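Local coordinates for protein short afifavidin (Afifella pfennigii, PDB 6HDT) that binds biotin and 2-iminobiotin tightly without a covalent link, as a dimeric bacterial avidin whose biological role is not yet clear, at residues F14-V19 with L33-G38; A37-S42 with L64-F69. All blocks are in the same frame, centred on the assembly; numbering follows the deposited sequence.

Contact 1. Residues F14-V19 with L33-G38; sequences FGVPAV and LVFGAG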
loop_
_atom_site.group_PDB
_atom_site.type_symbol
_atom_site.label_atom_id
_atom_site.label_comp_id
_atom_site.label_asym_id
_atom_site.label_seq_id
_atom_site.Cartn_x
_atom_site.Cartn_y
_atom_site.Cartn_z
ATOM N N PHE A 14 -1.917 -0.204 17.132
ATOM C CA PHE A 14 -2.235 -1.341 16.270
ATOM C C PHE A 14 -2.653 -2.593 17.053
ATOM O O PHE A 14 -3.457 -3.369 16.572
ATOM C CB PHE A 14 -1.083 -1.606 15.315
ATOM C CG PHE A 14 -1.418 -2.548 14.209
ATOM C CD1 PHE A 14 -2.312 -2.187 13.194
ATOM C CD2 PHE A 14 -0.836 -3.802 14.166
ATOM C CE1 PHE A 14 -2.576 -3.067 12.167
ATOM C CE2 PHE A 14 -1.090 -4.682 13.121
ATOM C CZ PHE A 14 -1.963 -4.316 12.136
ATOM N N GLY A 15 -2.121 -2.755 18.264
ATOM C CA GLY A 15 -2.471 -3.850 19.164
ATOM C C GLY A 15 -1.282 -4.728 19.559
ATOM O O GLY A 15 -1.456 -5.789 20.122
ATOM N N VAL A 16 -0.061 -4.306 19.269
ATOM C CA VAL A 16 1.094 -5.121 19.614
ATOM C C VAL A 16 1.978 -4.351 20.596
ATOM O O VAL A 16 2.023 -3.114 20.575
ATOM C CB VAL A 16 1.855 -5.591 18.348
ATOM C CG1 VAL A 16 0.920 -6.443 17.486
ATOM C CG2 VAL A 16 2.389 -4.445 17.529
ATOM N N PRO A 17 2.684 -5.074 21.474
ATOM C CA PRO A 17 3.391 -4.360 22.520
ATOM C C PRO A 17 4.756 -3.820 22.086
ATOM O O PRO A 17 5.354 -3.053 22.824
ATOM C CB PRO A 17 3.516 -5.425 23.621
ATOM C CG PRO A 17 3.588 -6.729 22.876
ATOM C CD PRO A 17 2.947 -6.528 21.526
ATOM N N ALA A 18 5.226 -4.155 20.881
ATOM C CA ALA A 18 6.599 -3.854 20.533
ATOM C C ALA A 18 6.621 -3.222 19.181
ATOM O O ALA A 18 5.736 -3.423 18.380
ATOM C CB ALA A 18 7.446 -5.118 20.532
ATOM N N VAL A 19 7.659 -2.453 18.955
ATOM C CA VAL A 19 7.799 -1.688 17.746
ATOM C C VAL A 19 7.905 -2.615 16.505
ATOM O O VAL A 19 7.421 -2.281 15.404
ATOM C CB VAL A 19 8.951 -0.650 17.875
ATOM C CG1 VAL A 19 10.107 -1.160 18.713
ATOM C CG2 VAL A 19 9.469 -0.217 16.518
ATOM N N LEU A 33 6.891 -6.604 10.742
ATOM C CA LEU A 33 6.456 -5.220 10.669
ATOM C C LEU A 33 7.197 -4.391 11.684
ATOM O O LEU A 33 7.310 -4.753 12.868
ATOM C CB LEU A 33 4.945 -5.085 10.930
ATOM C CG LEU A 33 4.019 -5.776 9.928
ATOM C CD1 LEU A 33 2.582 -5.585 10.351
ATOM C CD2 LEU A 33 4.244 -5.242 8.526
ATOM N N VAL A 34 7.653 -3.248 11.228
ATOM C CA VAL A 34 8.327 -2.272 12.074
ATOM C C VAL A 34 7.591 -0.949 11.958
ATOM O O VAL A 34 7.493 -0.362 10.877
ATOM C CB VAL A 34 9.818 -2.090 11.690
ATOM C CG1 VAL A 34 10.540 -1.307 12.763
ATOM C CG2 VAL A 34 10.499 -3.434 11.495
ATOM N N PHE A 35 7.003 -0.516 13.066
ATOM C CA PHE A 35 6.383 0.799 13.135
ATOM C C PHE A 35 7.424 1.907 13.366
ATOM O O PHE A 35 8.351 1.765 14.179
ATOM C CB PHE A 35 5.307 0.814 14.211
ATOM C CG PHE A 35 4.191 -0.100 13.892
ATOM C CD1 PHE A 35 3.197 0.295 13.006
ATOM C CD2 PHE A 35 4.181 -1.387 14.369
ATOM C CE1 PHE A 35 2.181 -0.560 12.652
ATOM C CE2 PHE A 35 3.154 -2.252 14.019
ATOM C CZ PHE A 35 2.161 -1.837 13.161
ATOM N N GLY A 36 7.274 2.995 12.617
ATOM C CA GLY A 36 8.157 4.148 12.743
ATOM C C GLY A 36 7.416 5.467 12.890
ATOM O O GLY A 36 6.256 5.502 13.259
ATOM N N ALA A 37 8.119 6.557 12.594
ATOM C CA ALA A 37 7.581 7.900 12.717
ATOM C C ALA A 37 6.724 8.211 11.491
ATOM O O ALA A 37 6.792 7.516 10.484
ATOM C CB ALA A 37 8.704 8.894 12.818
ATOM N N GLY A 38 5.909 9.253 11.589
ATOM C CA GLY A 38 5.039 9.627 10.507
ATOM C C GLY A 38 4.080 8.523 10.104
ATOM O O GLY A 38 3.817 8.355 8.928
#
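The two phenyl rings, Phe14 and Phe35, meet obliquely, their planes inclined at 46° and their centroids 5.5 Å apart. Phe35 CZ comes obliquely against the CB-CG-CD2 side of Phe14, nearest to CD2 at 3.7 Å. At the edge of the Phe35 ring, near its plane, sits the carbonyl oxygen of Val19, 3.5 Å from Phe35 CD2. A methyl of Val16, CG2, reaches Phe35 CE2 obliquely at 4.2 Å. Phe14 turns CG anti to its backbone N (chi1 -168°), whereas Phe35 holds CG anti to its carbonyl carbon, and the two side chains cross at about a right angle. One hydrogen bond ties the backbones: the N-H of Phe35 donates to Val19 O at 3.0 Å, nearly straight at 166° and in the carbonyl plane. The same oxygen takes a CA-H...O contact from Val34 CA at 3.5 Å. Beyond it, Val19 and Val34 lie side by side, CG2 of Val19 being 4.1 Å from CG1 of Val34. Helix 7-14 stops in a Schellman motif, with Gly15, at positive phi, in the C-prime position and Val16 N reaching back to Ala11 O; the chain then turns toward strand 20-24. Ser10 and Ala11 of this helix and Thr65 of strand 58-66 also touch Phe35. An alanine at Phe35 would lack the ring and its contacts with Phe14, Val16 and Thr65, and would probably loosen the packing of the helix end. The contact thus joins a single directional backbone bond to an otherwise apolar, shape-driven fit, setting the end of the N-terminal helix and its following loop against the barrel.

Contact 2. Residues A37-S42 with L64-F69; sequences AGNSVS and LTWGNF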
loop_
_atom_site.group_PDB
_atom_site.type_symbol
_atom_site.label_atom_id
_atom_site.label_comp_id
_atom_site.label_asym_id
_atom_site.label_seq_id
_atom_site.Cartn_x
_atom_site.Cartn_y
_atom_site.Cartn_z
ATOM N N ALA A 37 8.119 6.557 12.594
ATOM C CA ALA A 37 7.581 7.900 12.717
ATOM C C ALA A 37 6.724 8.211 11.491
ATOM O O ALA A 37 6.792 7.516 10.484
ATOM C CB ALA A 37 8.704 8.894 12.818
ATOM N N GLY A 38 5.909 9.253 11.589
ATOM C CA GLY A 38 5.039 9.627 10.507
ATOM C C GLY A 38 4.080 8.523 10.104
ATOM O O GLY A 38 3.817 8.355 8.928
ATOM N N ASN A 39 3.536 7.757 11.063
ATOM C CA ASN A 39 2.610 6.649 10.732
ATOM C C ASN A 39 3.238 5.541 9.850
ATOM O O ASN A 39 2.518 4.716 9.254
ATOM C CB ASN A 39 1.300 7.179 10.069
ATOM C CG ASN A 39 0.614 8.288 10.889
ATOM O OD1 ASN A 39 -0.028 9.217 10.355
ATOM N ND2 ASN A 39 0.756 8.202 12.173
ATOM N N SER A 40 4.567 5.520 9.766
ATOM C CA SER A 40 5.217 4.623 8.853
ATOM C C SER A 40 5.177 3.161 9.289
ATOM O O SER A 40 5.107 2.827 10.478
ATOM C CB SER A 40 6.651 5.080 8.538
ATOM O OG SER A 40 7.520 4.949 9.659
ATOM N N VAL A 41 5.215 2.299 8.272
ATOM C CA VAL A 41 5.334 0.859 8.421
ATOM C C VAL A 41 6.456 0.438 7.496
ATOM O O VAL A 41 6.450 0.783 6.296
ATOM C CB VAL A 41 4.038 0.135 7.996
ATOM C CG1 VAL A 41 4.202 -1.372 8.058
ATOM C CG2 VAL A 41 2.870 0.581 8.866
ATOM N N SER A 42 7.418 -0.288 8.044
ATOM C CA SER A 42 8.449 -0.925 7.230
ATOM C C SER A 42 8.539 -2.376 7.647
ATOM O O SER A 42 7.895 -2.824 8.621
ATOM C CB SER A 42 9.798 -0.245 7.448
ATOM O OG SER A 42 9.796 1.051 6.900
ATOM N N LEU A 64 1.737 2.421 5.586
ATOM C CA LEU A 64 1.319 3.356 6.614
ATOM C C LEU A 64 0.264 2.706 7.484
ATOM O O LEU A 64 -0.379 1.748 7.112
ATOM C CB LEU A 64 0.739 4.626 6.005
ATOM C CG LEU A 64 1.710 5.472 5.182
ATOM C CD1 LEU A 64 0.948 6.443 4.289
ATOM C CD2 LEU A 64 2.730 6.165 6.068
ATOM N N THR A 65 0.084 3.283 8.659
ATOM C CA THR A 65 -0.870 2.754 9.626
ATOM C C THR A 65 -1.562 3.907 10.325
ATOM O O THR A 65 -1.005 4.996 10.434
ATOM C CB THR A 65 -0.142 1.852 10.636
ATOM O OG1 THR A 65 -1.064 1.386 11.627
ATOM C CG2 THR A 65 0.969 2.593 11.351
ATOM N N TRP A 66 -2.805 3.679 10.744
ATOM C CA TRP A 66 -3.416 4.504 11.752
ATOM C C TRP A 66 -4.338 3.642 12.645
ATOM O O TRP A 66 -5.148 2.873 12.138
ATOM C CB TRP A 66 -4.246 5.649 11.158
ATOM C CG TRP A 66 -4.814 6.394 12.273
ATOM C CD1 TRP A 66 -6.028 6.204 12.868
ATOM C CD2 TRP A 66 -4.125 7.347 13.056
ATOM N NE1 TRP A 66 -6.157 7.027 13.952
ATOM C CE2 TRP A 66 -4.999 7.746 14.095
ATOM C CE3 TRP A 66 -2.854 7.930 12.970
ATOM C CZ2 TRP A 66 -4.649 8.709 15.031
ATOM C CZ3 TRP A 66 -2.506 8.893 13.898
ATOM C CH2 TRP A 66 -3.394 9.272 14.919
ATOM N N GLY A 67 -4.256 3.811 13.959
ATOM C CA GLY A 67 -5.093 3.008 14.825
ATOM C C GLY A 67 -4.844 1.536 14.552
ATOM O O GLY A 67 -3.676 1.090 14.433
ATOM N N ASN A 68 -5.921 0.764 14.404
ATOM C CA ASN A 68 -5.760 -0.660 14.124
ATOM C C ASN A 68 -5.829 -0.983 12.636
ATOM O O ASN A 68 -6.055 -2.109 12.275
ATOM C CB ASN A 68 -6.736 -1.518 14.941
ATOM C CG ASN A 68 -8.163 -1.293 14.563
ATOM O OD1 ASN A 68 -8.617 -0.162 14.528
ATOM N ND2 ASN A 68 -8.883 -2.363 14.262
ATOM N N PHE A 69 -5.570 0.008 11.797
ATOM C CA PHE A 69 -5.615 -0.174 10.352
ATOM C C PHE A 69 -4.255 0.010 9.759
ATOM O O PHE A 69 -3.443 0.779 10.259
ATOM C CB PHE A 69 -6.596 0.836 9.742
ATOM C CG PHE A 69 -7.973 0.695 10.298
ATOM C CD1 PHE A 69 -8.781 -0.342 9.867
ATOM C CD2 PHE A 69 -8.448 1.589 11.226
ATOM C CE1 PHE A 69 -10.055 -0.509 10.388
ATOM C CE2 PHE A 69 -9.722 1.418 11.772
ATOM C CZ PHE A 69 -10.519 0.384 11.335
#
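Strands 40-46 and 58-66, antiparallel neighbours, meet at the barrel end where 40-46 emerges from one tight turn and 58-66 enters another. Ser40 and Leu64 form a non-hydrogen-bonded pair with diverging side chains. Next to it, Thr65 N donates to Asn39 O at 2.9 Å; the bond is bent, 141° at the hydrogen, but lies in the carbonyl plane. Asn39 O is held further by a CA-H...O contact from Leu64 CA at 3.2 Å, and the methyl Thr65 CG2 lies 3.4 Å from it. On the face carrying Val41 and Thr65, Val41 CG2 packs 3.7 Å from Thr65 CB, the two side chains crossing at about a right angle. The Asn39 amide stands almost upright to the Trp66 indole (planes 83° apart), bringing ND2 to the ring edge, 3.7 Å from Trp66 CE3. Asp77 of the second subunit packs on both Asn39 and Trp66. In the type I' turn Ala37-Ser40, Ala37 O accepts from Ser40 N and, on a lone pair, from Ser40 OG at 2.8 Å. In the type II' turn Trp66-Phe69, Phe69 O likewise takes two donors, Trp66 N and Thr65 OG1, the latter at 2.8 Å and anti to its backbone N (chi1 177°), which puts Thr65 CG2 in the crowded position between N and C. Positive phi is taken by Gly38 and Asn39 in the first turn, by Gly67 in the second. Thr65 O is buried without a partner. Antiparallel strands adjacent in both sequence and sheet, here with tight turns to 30-35 and 69-77, belong to the up-and-down eight-stranded barrel of the avidin family.

How the contacts relate
From the N terminus, helix 7-14 leads into contact 1, which closes a loop running out along strand 20-24 and back along strand 30-35. The second segment of contact 1 ends in Ala37 and Gly38, with which contact 2 begins; contact 2 then closes a longer loop through strands 40-46 and 58-66. The loops follow one another, sharing the first two residues of the turn Ala37-Ser40, and neither nests nor crosses. A probable hydrogen bond between Val34 N and Ser42 O (2.7 Å) joins the two contacts, as does packing of Phe35 CD1 on Thr65 CG2 (3.6 Å). Phe14 CE1 also reaches Asn68 O, so helix end, three successive strands and two turns converge at one barrel end.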